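Local atomic coordinates of cephalosporin hydroxylase CMCI (Streptomyces clavuligerus, PDB entry 2BM8), a protein that probably hydroxylates the cephalosporin nucleus during cephamycin biosynthesis. Residues L77-Y91 with L102-D116. The protein carries 3 engineered substitutions. Residues are numbered along the deposited sequence; the frame is centred on the assembly and turned at random.
Sequences LWELRPRTIVELGVY and LTKIMGIDCQVIGID
Asp-116 closes the C-terminal end of strand 111-116 by reaching across to the loop after the neighbouring strand: OD2, through its anti lone pair, accepts a nearly straight hydrogen bond from Val-90 N at 2.9 Å. CG stands anti to the backbone N (chi1 -151°), which swings the carboxylate over to Gly-89 and Val-90, while OD1 takes the amide of Asp-118. With an alanine in place of Asp-116, the amide of Val-90 would probably lose its acceptor and the loop at Gly-89 and Val-90 be freer to shift. Beside this bond, Val-90 CG2 lies 3.5 Å from Gly-114 C, where a side chain on the glycine would collide with it.

Behind this tip, strands 84-88 and 111-116 run parallel, 14° apart, joined by alternating backbone bonds from Arg-83 O to Gly-89 N. Val-86 CG1 meets Ile-115 CD1 on one face of the sheet; on the other, Ile-85 and Thr-103 of the covering helix meet tip to tip, and Ile-85 CD1 also touches Cys-110 SG at 3.7 Å. Glu-87, on that same face, turns its carboxylate away to Lys-65 and Asn-160.

At the far end the helices meet. Met-106 SD, on a chain extended beyond CG, lies at the edge of the Trp-78 ring, a Met-aromatic contact, and 3.9 Å from Leu-77 CB. Ile-108 CG1 sits over one face of the Arg-81 guanidinium, toward its rim, and Arg-83 NH1 pairs with Asp-109 OD2 at 3.2 Å by charge alone. Strand 84-88, helix 94-106 and strand 111-116 form the beta-alpha-beta unit of a Rossmann-like methyltransferase fold, whose glycine-bearing loop after the first strand and acidic end of the second commonly face the cofactor in relatives.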
ATOM      1  N   LEU B  77     -31.436   5.784 -10.783  1.00 11.27           N
ATOM      2  CA  LEU B  77     -32.589   6.626 -11.030  1.00 10.97           C
ATOM      3  C   LEU B  77     -32.846   6.784 -12.526  1.00 11.08           C
ATOM      4  O   LEU B  77     -33.982   6.638 -12.973  1.00 10.41           O
ATOM      5  CB  LEU B  77     -32.411   7.992 -10.371  1.00 10.54           C
ATOM      6  CG  LEU B  77     -33.053   8.097  -8.994  1.00 10.04           C
ATOM      7  CD1 LEU B  77     -32.698   6.932  -8.077  1.00  8.22           C
ATOM      8  CD2 LEU B  77     -32.678   9.416  -8.351  1.00 10.79           C
ATOM      9  N   TRP B  78     -31.775   7.043 -13.280  1.00 11.38           N
ATOM     10  CA  TRP B  78     -31.848   7.320 -14.713  1.00 11.47           C
ATOM     11  C   TRP B  78     -32.355   6.119 -15.505  1.00 11.77           C
ATOM     12  O   TRP B  78     -33.133   6.275 -16.464  1.00 11.72           O
ATOM     13  CB  TRP B  78     -30.484   7.747 -15.249  1.00 11.35           C
ATOM     14  CG  TRP B  78     -30.534   8.181 -16.685  1.00 11.82           C
ATOM     15  CD1 TRP B  78     -29.942   7.560 -17.755  1.00 10.97           C
ATOM     16  CD2 TRP B  78     -31.227   9.318 -17.213  1.00 11.10           C
ATOM     17  NE1 TRP B  78     -30.223   8.252 -18.909  1.00 12.63           N
ATOM     18  CE2 TRP B  78     -31.014   9.330 -18.609  1.00 11.98           C
ATOM     19  CE3 TRP B  78     -32.015  10.330 -16.649  1.00 13.35           C
ATOM     20  CZ2 TRP B  78     -31.558  10.315 -19.452  1.00 12.45           C
ATOM     21  CZ3 TRP B  78     -32.566  11.315 -17.492  1.00 13.96           C
ATOM     22  CH2 TRP B  78     -32.324  11.300 -18.876  1.00 12.21           C
ATOM     23  N   GLU B  79     -31.942   4.931 -15.080  1.00 12.03           N
ATOM     24  CA  GLU B  79     -32.328   3.683 -15.730  1.00 12.44           C
ATOM     25  C   GLU B  79     -33.741   3.209 -15.316  1.00 12.83           C
ATOM     26  O   GLU B  79     -34.557   2.866 -16.161  1.00 13.10           O
ATOM     27  CB  GLU B  79     -31.287   2.607 -15.410  1.00 12.45           C
ATOM     28  CG  GLU B  79     -31.689   1.168 -15.748  1.00 12.99           C
ATOM     29  CD  GLU B  79     -30.645   0.168 -15.282  1.00 13.68           C
ATOM     30  OE1 GLU B  79     -30.063   0.350 -14.183  1.00 15.11           O
ATOM     31  OE2 GLU B  79     -30.384  -0.800 -16.016  1.00 13.63           O
ATOM     32  N   LEU B  80     -34.012   3.180 -14.017  1.00 13.20           N
ATOM     33  CA  LEU B  80     -35.271   2.645 -13.462  1.00 13.24           C
ATOM     34  C   LEU B  80     -36.461   3.637 -13.546  1.00 13.40           C
ATOM     35  O   LEU B  80     -37.610   3.244 -13.771  1.00 13.22           O
ATOM     36  CB  LEU B  80     -35.028   2.278 -12.001  1.00 13.06           C
ATOM     37  CG  LEU B  80     -35.668   1.060 -11.324  1.00 13.82           C
ATOM     38  CD1 LEU B  80     -36.261   1.502  -9.969  1.00 14.33           C
ATOM     39  CD2 LEU B  80     -36.678   0.293 -12.168  1.00 11.44           C
ATOM     40  N   ARG B  81     -36.169   4.923 -13.355  1.00 13.47           N
ATOM     41  CA  ARG B  81     -37.188   5.970 -13.285  1.00 13.52           C
ATOM     42  C   ARG B  81     -38.247   5.603 -12.247  1.00 13.36           C
ATOM     43  O   ARG B  81     -39.407   5.397 -12.581  1.00 13.46           O
ATOM     44  CB  ARG B  81     -37.813   6.234 -14.668  1.00 13.51           C
ATOM     45  CG  ARG B  81     -36.786   6.688 -15.702  1.00 13.60           C
ATOM     46  CD  ARG B  81     -37.348   6.936 -17.090  1.00 13.96           C
ATOM     47  NE  ARG B  81     -38.341   8.003 -17.094  1.00 15.31           N
ATOM     48  CZ  ARG B  81     -38.072   9.298 -16.972  1.00 15.72           C
ATOM     49  NH1 ARG B  81     -36.829   9.735 -16.836  1.00 16.81           N
ATOM     50  NH2 ARG B  81     -39.062  10.173 -16.992  1.00 17.53           N
ATOM     51  N   PRO B  82     -37.838   5.521 -10.987  1.00 13.08           N
ATOM     52  CA  PRO B  82     -38.752   5.137  -9.912  1.00 13.34           C
ATOM     53  C   PRO B  82     -39.824   6.183  -9.656  1.00 13.28           C
ATOM     54  O   PRO B  82     -39.512   7.363  -9.616  1.00 13.19           O
ATOM     55  CB  PRO B  82     -37.832   5.023  -8.687  1.00 13.23           C
ATOM     56  CG  PRO B  82     -36.683   5.909  -8.986  1.00 13.31           C
ATOM     57  CD  PRO B  82     -36.486   5.796 -10.477  1.00 13.42           C
ATOM     58  N   ARG B  83     -41.067   5.737  -9.507  1.00 13.66           N
ATOM     59  CA  ARG B  83     -42.148   6.584  -9.010  1.00 14.22           C
ATOM     60  C   ARG B  83     -42.105   6.802  -7.479  1.00 14.16           C
ATOM     61  O   ARG B  83     -42.708   7.746  -6.975  1.00 14.02           O
ATOM     62  CB  ARG B  83     -43.509   5.999  -9.424  1.00 14.68           C
ATOM     63  CG  ARG B  83     -43.857   6.185 -10.913  1.00 16.27           C
ATOM     64  CD  ARG B  83     -44.717   7.416 -11.210  1.00 19.12           C
ATOM     65  NE  ARG B  83     -46.129   7.054 -11.399  1.00 22.16           N
ATOM     66  CZ  ARG B  83     -47.169   7.610 -10.776  1.00 24.55           C
ATOM     67  NH1 ARG B  83     -47.016   8.598  -9.898  1.00 25.70           N
ATOM     68  NH2 ARG B  83     -48.394   7.177 -11.045  1.00 26.25           N
ATOM     69  N   THR B  84     -41.397   5.943  -6.742  1.00 14.34           N
ATOM     70  CA  THR B  84     -41.348   6.046  -5.284  1.00 14.38           C
ATOM     71  C   THR B  84     -39.972   5.664  -4.743  1.00 14.47           C
ATOM     72  O   THR B  84     -39.468   4.598  -5.041  1.00 14.42           O
ATOM     73  CB  THR B  84     -42.410   5.126  -4.618  1.00 14.56           C
ATOM     74  OG1 THR B  84     -43.704   5.319  -5.207  1.00 14.60           O
ATOM     75  CG2 THR B  84     -42.607   5.500  -3.145  1.00 14.70           C
ATOM     76  N   ILE B  85     -39.373   6.535  -3.943  1.00 14.46           N
ATOM     77  CA  ILE B  85     -38.172   6.188  -3.205  1.00 14.64           C
ATOM     78  C   ILE B  85     -38.435   6.291  -1.708  1.00 14.94           C
ATOM     79  O   ILE B  85     -38.852   7.335  -1.230  1.00 15.14           O
ATOM     80  CB  ILE B  85     -37.029   7.104  -3.617  1.00 14.57           C
ATOM     81  CG1 ILE B  85     -36.647   6.816  -5.074  1.00 13.72           C
ATOM     82  CG2 ILE B  85     -35.827   6.909  -2.696  1.00 14.28           C
ATOM     83  CD1 ILE B  85     -35.783   7.876  -5.677  1.00 13.95           C
ATOM     84  N   VAL B  86     -38.193   5.194  -0.992  1.00 15.43           N
ATOM     85  CA  VAL B  86     -38.375   5.100   0.451  1.00 15.87           C
ATOM     86  C   VAL B  86     -37.032   5.021   1.189  1.00 16.24           C
ATOM     87  O   VAL B  86     -36.202   4.176   0.873  1.00 15.56           O
ATOM     88  CB  VAL B  86     -39.146   3.829   0.810  1.00 16.10           C
ATOM     89  CG1 VAL B  86     -39.352   3.738   2.314  1.00 16.62           C
ATOM     90  CG2 VAL B  86     -40.495   3.770   0.082  1.00 16.71           C
ATOM     91  N   GLU B  87     -36.838   5.896   2.178  1.00 16.76           N
ATOM     92  CA  GLU B  87     -35.681   5.848   3.075  1.00 17.39           C
ATOM     93  C   GLU B  87     -36.142   5.430   4.451  1.00 17.34           C
ATOM     94  O   GLU B  87     -36.893   6.154   5.070  1.00 17.18           O
ATOM     95  CB  GLU B  87     -35.039   7.233   3.210  1.00 17.57           C
ATOM     96  CG  GLU B  87     -33.902   7.491   2.244  1.00 20.07           C
ATOM     97  CD  GLU B  87     -32.617   6.796   2.648  1.00 22.08           C
ATOM     98  OE1 GLU B  87     -32.675   5.880   3.499  1.00 21.90           O
ATOM     99  OE2 GLU B  87     -31.550   7.183   2.119  1.00 23.13           O
ATOM    100  N   LEU B  88     -35.698   4.271   4.918  1.00 17.62           N
ATOM    101  CA  LEU B  88     -35.837   3.853   6.320  1.00 17.91           C
ATOM    102  C   LEU B  88     -34.576   4.348   7.028  1.00 18.07           C
ATOM    103  O   LEU B  88     -33.479   3.913   6.688  1.00 17.94           O
ATOM    104  CB  LEU B  88     -35.914   2.321   6.406  1.00 18.01           C
ATOM    105  CG  LEU B  88     -36.748   1.578   7.456  1.00 18.64           C
ATOM    106  CD1 LEU B  88     -36.147   0.211   7.670  1.00 17.68           C
ATOM    107  CD2 LEU B  88     -36.913   2.311   8.805  1.00 19.74           C
ATOM    108  N   GLY B  89     -34.728   5.253   7.997  1.00 18.15           N
ATOM    109  CA  GLY B  89     -33.609   5.981   8.577  1.00 18.19           C
ATOM    110  C   GLY B  89     -33.418   7.326   7.888  1.00 18.29           C
ATOM    111  O   GLY B  89     -32.933   7.370   6.766  1.00 18.73           O
ATOM    112  N   VAL B  90     -33.777   8.423   8.560  1.00 18.20           N
ATOM    113  CA  VAL B  90     -33.804   9.745   7.937  1.00 17.84           C
ATOM    114  C   VAL B  90     -32.671  10.679   8.385  1.00 17.87           C
ATOM    115  O   VAL B  90     -32.027  11.320   7.529  1.00 18.16           O
ATOM    116  CB  VAL B  90     -35.155  10.435   8.202  1.00 17.84           C
ATOM    117  CG1 VAL B  90     -35.149  11.881   7.720  1.00 17.53           C
ATOM    118  CG2 VAL B  90     -36.271   9.670   7.541  1.00 17.15           C
ATOM    119  N   TYR B  91     -32.450  10.771   9.703  1.00 17.34           N
ATOM    120  CA  TYR B  91     -31.495  11.735  10.307  1.00 16.72           C
ATOM    121  C   TYR B  91     -31.818  13.209   9.949  1.00 16.06           C
ATOM    122  O   TYR B  91     -32.852  13.711  10.356  1.00 16.11           O
ATOM    123  CB  TYR B  91     -30.035  11.351   9.987  1.00 16.63           C
ATOM    124  CG  TYR B  91     -28.968  12.168  10.735  1.00 16.63           C
ATOM    125  CD1 TYR B  91     -28.987  12.299  12.119  1.00 16.59           C
ATOM    126  CD2 TYR B  91     -27.956  12.824  10.038  1.00 17.03           C
ATOM    127  CE1 TYR B  91     -28.017  13.065  12.790  1.00 17.28           C
ATOM    128  CE2 TYR B  91     -26.980  13.582  10.694  1.00 16.46           C
ATOM    129  CZ  TYR B  91     -27.011  13.698  12.062  1.00 17.09           C
ATOM    130  OH  TYR B  91     -26.029  14.440  12.693  1.00 16.53           O
ATOM    131  N   LEU B 102     -33.166  15.410  -7.559  1.00 16.58           N
ATOM    132  CA  LEU B 102     -32.569  14.691  -8.672  1.00 17.14           C
ATOM    133  C   LEU B 102     -33.622  14.083  -9.580  1.00 17.30           C
ATOM    134  O   LEU B 102     -33.458  14.044 -10.792  1.00 17.83           O
ATOM    135  CB  LEU B 102     -31.655  13.591  -8.133  1.00 17.44           C
ATOM    136  CG  LEU B 102     -30.567  13.065  -9.053  1.00 18.49           C
ATOM    137  CD1 LEU B 102     -29.916  14.171  -9.864  1.00 19.68           C
ATOM    138  CD2 LEU B 102     -29.534  12.356  -8.219  1.00 19.41           C
ATOM    139  N   THR B 103     -34.703  13.605  -8.984  1.00 17.33           N
ATOM    140  CA  THR B 103     -35.826  13.105  -9.745  1.00 17.74           C
ATOM    141  C   THR B 103     -36.563  14.241 -10.489  1.00 18.37           C
ATOM    142  O   THR B 103     -37.054  14.022 -11.582  1.00 18.25           O
ATOM    143  CB  THR B 103     -36.805  12.301  -8.834  1.00 17.74           C
ATOM    144  OG1 THR B 103     -37.103  13.023  -7.635  1.00 16.86           O
ATOM    145  CG2 THR B 103     -36.164  11.021  -8.339  1.00 18.15           C
ATOM    146  N   LYS B 104     -36.630  15.443  -9.910  1.00 19.24           N
ATOM    147  CA  LYS B 104     -37.261  16.589 -10.580  1.00 19.97           C
ATOM    148  C   LYS B 104     -36.486  17.025 -11.810  1.00 19.93           C
ATOM    149  O   LYS B 104     -37.070  17.275 -12.862  1.00 19.83           O
ATOM    150  CB  LYS B 104     -37.405  17.791  -9.644  1.00 20.52           C
ATOM    151  CG  LYS B 104     -38.411  17.614  -8.516  1.00 22.26           C
ATOM    152  CD  LYS B 104     -39.848  17.888  -8.958  1.00 24.45           C
ATOM    153  CE  LYS B 104     -40.825  17.749  -7.780  1.00 24.99           C
ATOM    154  NZ  LYS B 104     -40.638  18.848  -6.770  1.00 25.61           N
ATOM    155  N   ILE B 105     -35.167  17.100 -11.679  1.00 20.12           N
ATOM    156  CA  ILE B 105     -34.306  17.527 -12.775  1.00 20.48           C
ATOM    157  C   ILE B 105     -34.407  16.529 -13.920  1.00 20.26           C
ATOM    158  O   ILE B 105     -34.327  16.915 -15.071  1.00 20.02           O
ATOM    159  CB  ILE B 105     -32.851  17.629 -12.301  1.00 20.80           C
ATOM    160  CG1 ILE B 105     -32.740  18.574 -11.109  1.00 21.81           C
ATOM    161  CG2 ILE B 105     -31.926  18.168 -13.398  1.00 21.52           C
ATOM    162  CD1 ILE B 105     -31.809  18.034 -10.090  1.00 22.61           C
ATOM    163  N   MET B 106     -34.580  15.253 -13.575  1.00 20.43           N
ATOM    164  CA  MET B 106     -34.737  14.160 -14.540  1.00 20.59           C
ATOM    165  C   MET B 106     -36.113  14.085 -15.213  1.00 20.50           C
ATOM    166  O   MET B 106     -36.253  13.410 -16.228  1.00 20.91           O
ATOM    167  CB  MET B 106     -34.464  12.813 -13.862  1.00 20.46           C
ATOM    168  CG  MET B 106     -33.005  12.598 -13.544  1.00 20.76           C
ATOM    169  SD  MET B 106     -32.676  11.067 -12.696  1.00 20.07           S
ATOM    170  CE  MET B 106     -30.912  11.078 -12.687  1.00 20.55           C
ATOM    171  N   GLY B 107     -37.121  14.743 -14.649  1.00 20.28           N
ATOM    172  CA  GLY B 107     -38.472  14.689 -15.192  1.00 20.13           C
ATOM    173  C   GLY B 107     -39.239  13.436 -14.806  1.00 20.19           C
ATOM    174  O   GLY B 107     -40.180  13.040 -15.494  1.00 20.57           O
ATOM    175  N   ILE B 108     -38.832  12.815 -13.705  1.00 20.00           N
ATOM    176  CA  ILE B 108     -39.483  11.633 -13.158  1.00 20.21           C
ATOM    177  C   ILE B 108     -40.491  12.050 -12.090  1.00 20.31           C
ATOM    178  O   ILE B 108     -40.125  12.732 -11.135  1.00 20.76           O
ATOM    179  CB  ILE B 108     -38.433  10.716 -12.496  1.00 20.25           C
ATOM    180  CG1 ILE B 108     -37.308  10.355 -13.479  1.00 20.80           C
ATOM    181  CG2 ILE B 108     -39.087   9.452 -11.963  1.00 20.16           C
ATOM    182  CD1 ILE B 108     -36.017   9.963 -12.794  1.00 20.57           C
ATOM    183  N   ASP B 109     -41.744  11.630 -12.239  1.00 20.14           N
ATOM    184  CA  ASP B 109     -42.776  11.844 -11.214  1.00 20.00           C
ATOM    185  C   ASP B 109     -42.512  10.940 -10.005  1.00 19.38           C
ATOM    186  O   ASP B 109     -43.018   9.835  -9.947  1.00 19.72           O
ATOM    187  CB  ASP B 109     -44.171  11.538 -11.801  1.00 20.09           C
ATOM    188  CG  ASP B 109     -45.305  11.771 -10.801  1.00 20.85           C
ATOM    189  OD1 ASP B 109     -45.012  12.195  -9.655  1.00 20.15           O
ATOM    190  OD2 ASP B 109     -46.519  11.553 -11.078  1.00 19.82           O
ATOM    191  N   CYS B 110     -41.737  11.414  -9.035  1.00 18.68           N
ATOM    192  CA  CYS B 110     -41.315  10.563  -7.926  1.00 18.15           C
ATOM    193  C   CYS B 110     -41.691  11.183  -6.588  1.00 17.78           C
ATOM    194  O   CYS B 110     -41.393  12.356  -6.325  1.00 18.12           O
ATOM    195  CB  CYS B 110     -39.802  10.286  -7.991  1.00 17.95           C
ATOM    196  SG  CYS B 110     -39.149   9.066  -6.813  1.00 17.41           S
ATOM    197  N   GLN B 111     -42.347  10.370  -5.760  1.00 17.05           N
ATOM    198  CA  GLN B 111     -42.629  10.673  -4.361  1.00 16.39           C
ATOM    199  C   GLN B 111     -41.549  10.061  -3.474  1.00 15.91           C
ATOM    200  O   GLN B 111     -41.316   8.861  -3.535  1.00 15.14           O
ATOM    201  CB  GLN B 111     -43.977  10.057  -3.973  1.00 16.45           C
ATOM    202  CG  GLN B 111     -45.151  10.690  -4.662  1.00 15.99           C
ATOM    203  CD  GLN B 111     -45.245  12.151  -4.328  1.00 15.39           C
ATOM    204  OE1 GLN B 111     -44.838  12.563  -3.252  1.00 15.86           O
ATOM    205  NE2 GLN B 111     -45.749  12.939  -5.250  1.00 15.57           N
ATOM    206  N   VAL B 112     -40.893  10.890  -2.663  1.00 15.61           N
ATOM    207  CA  VAL B 112     -39.841  10.443  -1.757  1.00 15.49           C
ATOM    208  C   VAL B 112     -40.450  10.340  -0.379  1.00 15.22           C
ATOM    209  O   VAL B 112     -41.172  11.232   0.030  1.00 15.25           O
ATOM    210  CB  VAL B 112     -38.657  11.435  -1.729  1.00 15.61           C
ATOM    211  CG1 VAL B 112     -37.545  10.944  -0.825  1.00 15.33           C
ATOM    212  CG2 VAL B 112     -38.117  11.651  -3.130  1.00 16.35           C
ATOM    213  N   ILE B 113     -40.170   9.247   0.320  1.00 15.00           N
ATOM    214  CA  ILE B 113     -40.707   8.999   1.654  1.00 15.02           C
ATOM    215  C   ILE B 113     -39.575   8.669   2.644  1.00 15.14           C
ATOM    216  O   ILE B 113     -38.734   7.818   2.374  1.00 14.84           O
ATOM    217  CB  ILE B 113     -41.759   7.844   1.613  1.00 15.01           C
ATOM    218  CG1 ILE B 113     -43.046   8.314   0.922  1.00 15.08           C
ATOM    219  CG2 ILE B 113     -42.100   7.360   3.030  1.00 14.59           C
ATOM    220  CD1 ILE B 113     -43.931   7.203   0.440  1.00 14.52           C
ATOM    221  N   GLY B 114     -39.570   9.347   3.787  1.00 15.39           N
ATOM    222  CA  GLY B 114     -38.608   9.091   4.838  1.00 15.82           C
ATOM    223  C   GLY B 114     -39.309   8.623   6.087  1.00 16.50           C
ATOM    224  O   GLY B 114     -40.210   9.301   6.578  1.00 16.87           O
ATOM    225  N   ILE B 115     -38.887   7.472   6.599  1.00 17.38           N
ATOM    226  CA  ILE B 115     -39.443   6.852   7.794  1.00 18.44           C
ATOM    227  C   ILE B 115     -38.369   6.844   8.869  1.00 19.45           C
ATOM    228  O   ILE B 115     -37.275   6.367   8.606  1.00 19.55           O
ATOM    229  CB  ILE B 115     -39.831   5.385   7.500  1.00 18.12           C
ATOM    230  CG1 ILE B 115     -40.672   5.284   6.237  1.00 18.77           C
ATOM    231  CG2 ILE B 115     -40.574   4.768   8.666  1.00 18.13           C
ATOM    232  CD1 ILE B 115     -41.177   3.865   5.950  1.00 18.69           C
ATOM    233  N   ASP B 116     -38.667   7.344  10.069  1.00 20.68           N
ATOM    234  CA  ASP B 116     -37.756   7.182  11.216  1.00 22.15           C
ATOM    235  C   ASP B 116     -38.498   7.146  12.548  1.00 22.81           C
ATOM    236  O   ASP B 116     -39.589   7.698  12.684  1.00 22.64           O
ATOM    237  CB  ASP B 116     -36.664   8.285  11.258  1.00 22.49           C
ATOM    238  CG  ASP B 116     -35.342   7.801  11.916  1.00 24.33           C
ATOM    239  OD1 ASP B 116     -35.347   7.385  13.103  1.00 26.32           O
ATOM    240  OD2 ASP B 116     -34.235   7.807  11.327  1.00 26.32           O
TER